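Local coordinates for protein beta-lactamase (Burkholderia cenocepacia, PDB 5E2G) that probably hydrolyses beta-lactam antibiotics to substituted beta-amino acids, as a member of the class C beta-lactamase family, at residues 62-67 with 220-225; 228-233 with 333-338; 235-240 with 326-331. All coordinates share one frame; numbering follows the deposited sequence. Where two conformers were deposited one is given.

Contact 1 of 3, residues 62-67 with 220-225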
# COMPACT_ATOMS: atom_id res chain seq x y z
N SER A 62 1.86 -3.33 -4.02
CA SER A 62 2.56 -2.30 -3.27
C SER A 62 1.71 -1.64 -2.20
O SER A 62 2.26 -0.89 -1.38
CB SER A 62 3.08 -1.23 -4.23
OG SER A 62 4.08 -1.75 -5.08
N VAL A 63 0.41 -1.89 -2.17
CA VAL A 63 -0.38 -1.42 -1.04
C VAL A 63 0.09 -2.10 0.24
O VAL A 63 -0.09 -1.57 1.34
CB VAL A 63 -1.89 -1.64 -1.30
CG1 VAL A 63 -2.72 -1.12 -0.14
CG2 VAL A 63 -2.32 -0.95 -2.59
N SER A 64 0.74 -3.27 0.12
CA SER A 64 1.41 -3.89 1.26
C SER A 64 2.29 -2.89 1.99
O SER A 64 2.34 -2.88 3.22
CB SER A 64 2.25 -5.08 0.79
OG SER A 64 1.49 -6.04 0.09
N LYS A 65 2.98 -2.03 1.25
CA LYS A 65 3.91 -1.08 1.84
C LYS A 65 3.23 -0.08 2.78
O LYS A 65 3.90 0.50 3.63
CB LYS A 65 4.65 -0.33 0.74
CG LYS A 65 5.19 -1.21 -0.37
CD LYS A 65 5.58 -0.38 -1.60
CE LYS A 65 6.26 -1.23 -2.68
NZ LYS A 65 6.72 -0.40 -3.84
N THR A 66 1.92 0.14 2.65
CA THR A 66 1.26 1.01 3.61
C THR A 66 1.21 0.36 4.99
O THR A 66 1.29 1.07 6.00
CB THR A 66 -0.16 1.39 3.15
OG1 THR A 66 -0.99 0.23 3.06
CG2 THR A 66 -0.11 2.10 1.80
N LEU A 67 1.11 -0.97 5.05
CA LEU A 67 1.10 -1.65 6.34
C LEU A 67 2.49 -1.72 6.94
O LEU A 67 2.66 -1.54 8.15
CB LEU A 67 0.50 -3.05 6.19
CG LEU A 67 -0.99 -3.00 5.83
CD1 LEU A 67 -1.40 -4.20 4.99
CD2 LEU A 67 -1.82 -2.91 7.09
N TYR A 220 5.41 -6.39 -1.03
CA TYR A 220 4.19 -6.77 -1.75
C TYR A 220 3.60 -8.08 -1.24
O TYR A 220 2.87 -8.73 -1.99
CB TYR A 220 4.48 -6.89 -3.25
CG TYR A 220 5.67 -7.76 -3.59
CD1 TYR A 220 6.95 -7.21 -3.71
CD2 TYR A 220 5.53 -9.13 -3.81
CE1 TYR A 220 8.05 -8.00 -4.02
CE2 TYR A 220 6.63 -9.93 -4.13
CZ TYR A 220 7.88 -9.35 -4.24
OH TYR A 220 8.99 -10.12 -4.55
N GLY A 221 3.89 -8.49 -0.01
CA GLY A 221 3.54 -9.81 0.45
C GLY A 221 2.14 -9.98 0.99
O GLY A 221 1.79 -11.09 1.39
N VAL A 222 1.32 -8.93 1.01
CA VAL A 222 0.02 -9.00 1.68
C VAL A 222 -1.02 -9.60 0.74
O VAL A 222 -1.20 -9.15 -0.40
CB VAL A 222 -0.42 -7.62 2.19
CG1 VAL A 222 -1.80 -7.74 2.80
CG2 VAL A 222 0.56 -7.08 3.21
N ARG A 223 -1.70 -10.62 1.23
CA ARG A 223 -2.97 -11.10 0.70
C ARG A 223 -4.04 -10.76 1.71
O ARG A 223 -3.82 -10.88 2.92
CB ARG A 223 -2.92 -12.61 0.46
CG ARG A 223 -2.40 -13.05 -0.90
CD ARG A 223 -1.01 -12.52 -1.25
NE ARG A 223 0.05 -13.01 -0.37
CZ ARG A 223 0.80 -14.07 -0.61
NH1 ARG A 223 0.61 -14.79 -1.71
NH2 ARG A 223 1.74 -14.43 0.25
N THR A 224 -5.21 -10.30 1.25
CA THR A 224 -6.22 -9.83 2.19
C THR A 224 -7.58 -9.80 1.50
O THR A 224 -7.70 -10.01 0.29
CB THR A 224 -5.85 -8.45 2.76
OG1 THR A 224 -6.82 -8.03 3.73
CG2 THR A 224 -5.77 -7.41 1.65
N THR A 225 -8.61 -9.54 2.30
CA THR A 225 -9.98 -9.37 1.83
C THR A 225 -10.32 -7.90 1.72
O THR A 225 -9.64 -7.03 2.27
CB THR A 225 -10.98 -10.04 2.77
OG1 THR A 225 -10.99 -9.35 4.02
CG2 THR A 225 -10.63 -11.49 3.00
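S64 and V222 meet hydroxyl to backbone: V222 N donates to S64 OG over 3.0 Å, with an N-H...O angle of 156°. S64 OG lies beside its own backbone N and anti to the carbonyl carbon (chi1 -57°), which carries it out from the first turn of the helix toward segment 220-222. The same hydroxyl is hydrogen-bonded to G61 O, so one small polar group, buried here, ties the chain just ahead of S62 to segment 220-222. The packing round it is close: V222 CB comes within 3.2 Å of S64 OG, and S64 CB lies 3.6 Å from V222 CG2. One turn along, L67 crosses V222 at about a right angle, and its CD1 sits 3.9 Å from V222 CG2. The Y220 side chain starts away from 62-67 and its hydroxyl bonds to G213 N, while the residue's backbone flanks S64, with Y220 CA 3.6 Å from S64 CB. S62 and K65 fit the SxxK pattern of serine beta-lactamases, in which the serine would be the nucleophile; Y148 lies against both, K313 against S62. The S64 bond thus fastens 220-222 two residues beyond the presumed nucleophile. Around the first turn of helix 64-77, V222 packs on it and leads into strand 223-224, which pairs with strand 58-59; helix 168-180 meets L67 through M172, L176 and F177, and strand 309-316, which carries K313, comes up beside S62.

Contact 2 of 3, residues 228-233 with 333-338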
# COMPACT_ATOMS: atom_id res chain seq x y z
N ASP A 228 -11.08 -6.47 5.25
CA ASP A 228 -9.93 -6.16 6.10
C ASP A 228 -9.22 -4.90 5.63
O ASP A 228 -8.86 -4.04 6.45
CB ASP A 228 -8.95 -7.33 6.12
CG ASP A 228 -9.30 -8.38 7.17
OD1 ASP A 228 -10.42 -8.37 7.71
OD2 ASP A 228 -8.43 -9.22 7.46
N LEU A 229 -9.01 -4.76 4.32
CA LEU A 229 -8.40 -3.54 3.81
C LEU A 229 -9.28 -2.33 4.11
O LEU A 229 -8.79 -1.25 4.43
CB LEU A 229 -8.16 -3.67 2.30
CG LEU A 229 -7.04 -2.80 1.73
CD1 LEU A 229 -5.82 -2.89 2.63
CD2 LEU A 229 -6.69 -3.24 0.33
N LEU A 230 -10.60 -2.51 4.04
CA LEU A 230 -11.52 -1.44 4.39
C LEU A 230 -11.37 -1.05 5.85
O LEU A 230 -11.40 0.14 6.19
CB LEU A 230 -12.96 -1.87 4.09
CG LEU A 230 -13.99 -0.74 4.12
CD1 LEU A 230 -13.58 0.36 3.14
CD2 LEU A 230 -15.37 -1.29 3.81
N ARG A 231 -11.22 -2.04 6.74
CA ARG A 231 -11.07 -1.74 8.16
C ARG A 231 -9.80 -0.93 8.41
O ARG A 231 -9.78 -0.03 9.25
CB ARG A 231 -11.08 -3.03 8.96
CG ARG A 231 -11.22 -2.83 10.44
CD ARG A 231 -11.56 -4.12 11.18
NE ARG A 231 -11.68 -3.89 12.61
CZ ARG A 231 -12.76 -3.40 13.21
NH1 ARG A 231 -13.83 -3.10 12.49
NH2 ARG A 231 -12.78 -3.21 14.52
N PHE A 232 -8.73 -1.23 7.66
CA PHE A 232 -7.51 -0.43 7.72
C PHE A 232 -7.78 1.02 7.30
O PHE A 232 -7.33 1.96 7.96
CB PHE A 232 -6.46 -1.08 6.84
CG PHE A 232 -5.09 -0.44 6.90
CD1 PHE A 232 -4.50 -0.14 8.12
CD2 PHE A 232 -4.38 -0.21 5.74
CE1 PHE A 232 -3.23 0.43 8.17
CE2 PHE A 232 -3.10 0.36 5.79
CZ PHE A 232 -2.53 0.68 7.00
N VAL A 233 -8.53 1.21 6.21
CA VAL A 233 -8.92 2.55 5.78
C VAL A 233 -9.69 3.27 6.88
O VAL A 233 -9.46 4.45 7.15
CB VAL A 233 -9.74 2.47 4.48
CG1 VAL A 233 -10.41 3.81 4.16
CG2 VAL A 233 -8.84 2.02 3.33
N GLY A 333 -14.28 6.55 1.96
CA GLY A 333 -13.14 5.87 1.37
C GLY A 333 -13.57 4.71 0.51
O GLY A 333 -14.70 4.22 0.62
N ILE A 334 -12.65 4.25 -0.35
CA ILE A 334 -12.90 3.14 -1.26
C ILE A 334 -11.70 2.20 -1.26
O ILE A 334 -10.55 2.63 -1.13
CB ILE A 334 -13.20 3.62 -2.70
CG1 ILE A 334 -13.62 2.45 -3.59
CG2 ILE A 334 -12.00 4.29 -3.31
CD1 ILE A 334 -14.21 2.87 -4.94
N VAL A 335 -11.99 0.90 -1.40
CA VAL A 335 -11.00 -0.14 -1.62
C VAL A 335 -11.42 -0.91 -2.87
O VAL A 335 -12.58 -1.33 -2.98
CB VAL A 335 -10.90 -1.08 -0.40
CG1 VAL A 335 -10.10 -2.32 -0.72
CG2 VAL A 335 -10.30 -0.34 0.77
N MSE A 336 -10.50 -1.08 -3.82
CA MSE A 336 -10.82 -1.83 -5.02
C MSE A 336 -9.84 -2.96 -5.23
O MSE A 336 -8.65 -2.72 -5.38
CB MSE A 336 -10.82 -0.92 -6.25
CG MSE A 336 -11.77 0.26 -6.15
SE MSE A 336 -11.51 1.58 -7.59
CE MSE A 336 -11.45 0.35 -9.11
N LEU A 337 -10.33 -4.19 -5.25
CA LEU A 337 -9.48 -5.36 -5.44
C LEU A 337 -9.98 -6.13 -6.64
O LEU A 337 -11.17 -6.43 -6.73
CB LEU A 337 -9.48 -6.27 -4.21
CG LEU A 337 -9.44 -5.61 -2.84
CD1 LEU A 337 -9.44 -6.66 -1.76
CD2 LEU A 337 -8.21 -4.76 -2.72
N ALA A 338 -9.08 -6.46 -7.56
CA ALA A 338 -9.44 -7.17 -8.78
C ALA A 338 -8.39 -8.23 -9.05
O ALA A 338 -7.20 -7.99 -8.90
CB ALA A 338 -9.54 -6.21 -9.97
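L229, L230 and V233 of the helix pack on V335 and L337 of the strand, and every contact between the two segments is apolar. V335 is at the middle of the contact. Its two methyls divide the helix face between them: CG1, anti to the backbone N (chi1 168°), lies 3.7 Å from L229 CD2, while CG2 reaches V233 CG2 at 3.8 Å and L230 CD1 at 4.1 Å. V335 and V233 slide past each other in opposite directions, whereas the leucines meet V335 at oblique angles. L229 CD2 also touches L337 CD2, methyl to methyl at 3.7 Å, and so bridges two inward-facing strand residues. Backbone takes part at the other end, where G333, with no side chain, lets its CA come up to V233 CG1 at 4.4 Å. The axes of the short segments approach to 8.4 Å and run roughly antiparallel, at 153°. I334 and M336 (selenomethionine) start out on the other face of the strand. Helix 226-235 thus lies on one face of the large antiparallel sheet, over strand 332-338 and its two neighbours: V324 and F326 of strand 321-327 meet V233, V31 of strand 25-32 meets L230, and on the helix's flank F232 packs on helix 64-77.

Contact 3 of 3, residues 235-240 with 326-331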
# COMPACT_ATOMS: atom_id res chain seq x y z
N ALA A 235 -9.38 2.70 10.09
CA ALA A 235 -8.37 3.03 11.10
C ALA A 235 -7.57 4.26 10.70
O ALA A 235 -7.24 5.10 11.55
CB ALA A 235 -7.46 1.83 11.33
N ASN A 236 -7.26 4.41 9.41
CA ASN A 236 -6.56 5.59 8.92
C ASN A 236 -7.40 6.86 8.99
O ASN A 236 -6.88 7.94 8.71
CB ASN A 236 -6.07 5.37 7.49
CG ASN A 236 -4.71 4.67 7.45
OD1 ASN A 236 -3.68 5.32 7.42
ND2 ASN A 236 -4.72 3.34 7.48
N MSE A 237 -8.67 6.75 9.37
CA MSE A 237 -9.47 7.94 9.64
C MSE A 237 -9.94 7.96 11.10
O MSE A 237 -10.82 8.74 11.47
CB MSE A 237 -10.66 8.00 8.68
CG MSE A 237 -10.23 8.02 7.23
SE MSE A 237 -11.71 8.32 5.99
CE MSE A 237 -12.59 6.59 6.13
N GLY A 238 -9.35 7.09 11.92
CA GLY A 238 -9.54 7.12 13.36
C GLY A 238 -10.87 6.60 13.85
O GLY A 238 -11.32 7.00 14.93
N MSE A 239 -11.50 5.68 13.12
CA MSE A 239 -12.89 5.33 13.39
C MSE A 239 -13.12 4.07 14.20
O MSE A 239 -14.26 3.82 14.59
CB MSE A 239 -13.64 5.16 12.08
CG MSE A 239 -13.78 6.42 11.29
SE MSE A 239 -14.33 6.05 9.46
CE MSE A 239 -14.67 7.87 8.95
N ILE A 240 -12.10 3.25 14.45
CA ILE A 240 -12.42 1.94 15.00
C ILE A 240 -11.72 1.61 16.32
O ILE A 240 -11.46 0.44 16.60
CB ILE A 240 -12.14 0.84 13.96
CG1 ILE A 240 -10.69 0.89 13.51
CG2 ILE A 240 -13.10 0.93 12.78
CD1 ILE A 240 -10.26 -0.40 12.88
N PHE A 326 -8.97 7.61 0.29
CA PHE A 326 -9.90 8.05 1.33
C PHE A 326 -9.65 9.52 1.66
O PHE A 326 -8.61 10.08 1.32
CB PHE A 326 -9.79 7.17 2.58
CG PHE A 326 -8.43 7.12 3.19
CD1 PHE A 326 -7.44 6.30 2.67
CD2 PHE A 326 -8.13 7.90 4.30
CE1 PHE A 326 -6.18 6.27 3.23
CE2 PHE A 326 -6.87 7.87 4.86
CZ PHE A 326 -5.89 7.05 4.33
N VAL A 327 -10.65 10.13 2.29
CA VAL A 327 -10.62 11.55 2.64
C VAL A 327 -10.99 11.67 4.11
O VAL A 327 -12.18 11.68 4.44
CB VAL A 327 -11.57 12.38 1.76
CG1 VAL A 327 -11.49 13.85 2.13
CG2 VAL A 327 -11.26 12.21 0.28
N PRO A 328 -10.02 11.75 5.03
CA PRO A 328 -10.37 11.75 6.46
C PRO A 328 -11.40 12.80 6.87
O PRO A 328 -12.30 12.50 7.66
CB PRO A 328 -9.01 12.00 7.14
CG PRO A 328 -8.01 11.44 6.17
CD PRO A 328 -8.56 11.73 4.80
N ALA A 329 -11.31 14.01 6.32
CA ALA A 329 -12.23 15.07 6.72
C ALA A 329 -13.67 14.74 6.35
O ALA A 329 -14.60 15.15 7.05
CB ALA A 329 -11.82 16.40 6.10
N LYS A 330 -13.87 14.01 5.25
CA LYS A 330 -15.21 13.67 4.77
C LYS A 330 -15.68 12.29 5.23
O LYS A 330 -16.84 11.94 4.99
CB LYS A 330 -15.27 13.74 3.24
CG LYS A 330 -15.05 15.14 2.67
CD LYS A 330 -16.35 15.90 2.43
CE LYS A 330 -16.99 15.52 1.09
NZ LYS A 330 -18.15 16.39 0.75
N ARG A 331 -14.80 11.50 5.85
CA ARG A 331 -15.18 10.23 6.45
C ARG A 331 -15.67 9.24 5.41
O ARG A 331 -16.57 8.44 5.66
CB ARG A 331 -16.23 10.45 7.54
CG ARG A 331 -15.78 11.42 8.62
CD ARG A 331 -16.86 11.64 9.65
NE ARG A 331 -17.20 10.40 10.35
CZ ARG A 331 -18.31 9.70 10.14
NH1 ARG A 331 -19.22 10.13 9.27
NH2 ARG A 331 -18.53 8.58 10.83
O HOH W 1 -11.87 11.42 10.44
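M237 and P328 bring the two backbones to 5.0 Å between CA atoms, where a type I turn over A235-G238, part of a Schellman motif with G238 at positive phi (75°), ends helix 226-235 beside the turn that follows strand 321-327. M237 and M239 are selenomethionines. M237 CG lies 3.6 Å from F326 CD2, and the two side chains run past each other in opposite directions. M237 SE lies 3.7 Å from P328 CA, beside the F326 ring in an oblique Met-aromatic contact 5.2 Å from its centroid; the bend at chi3 (-73°) turns CE toward R331. The N236 and F326 side chains cross at about a right angle, their amide and ring planes 54° apart; N236 CB is 3.6 Å from F326 CZ, while the amide is held by H254 NE2 at OD1 and F232 O at ND2. M239, extended beyond CG, sets its CE against R331 CB at 3.3 Å; the guanidinium of R331 is in a salt bridge with D33. The polar link is one water, which donates to M237 O (3.1 Å) and P328 O (3.0 Å). F326 also stands edge-to-face with W269. Around this end of the domain, strand 309-316 backs F326 and P328 through I311, and helix 244-252 flanks N236 through I250.

How the contacts relate
Burial falls from contacts 1 and 2, whose touching residues are mostly or wholly buried, to contact 3, only partly buried at an end of the large sheet. Contacts 2 and 3 hold the same elements: helix 226-235 with the loop after it, and the neighbouring strands 332-338 and 321-327; they touch where V233 CG1 and G333 CA each lie 3.8 Å from F326 CB. Contact 1 leads into contact 2, since strand 223-224 runs on into that helix, and F232 packs on T66 and L67. Chemistry follows place: a hydroxyl grips backbone beside the presumed active site, aliphatic groups alone fill the helix-sheet interface, and selenomethionines, a ring and a water close its partly buried end.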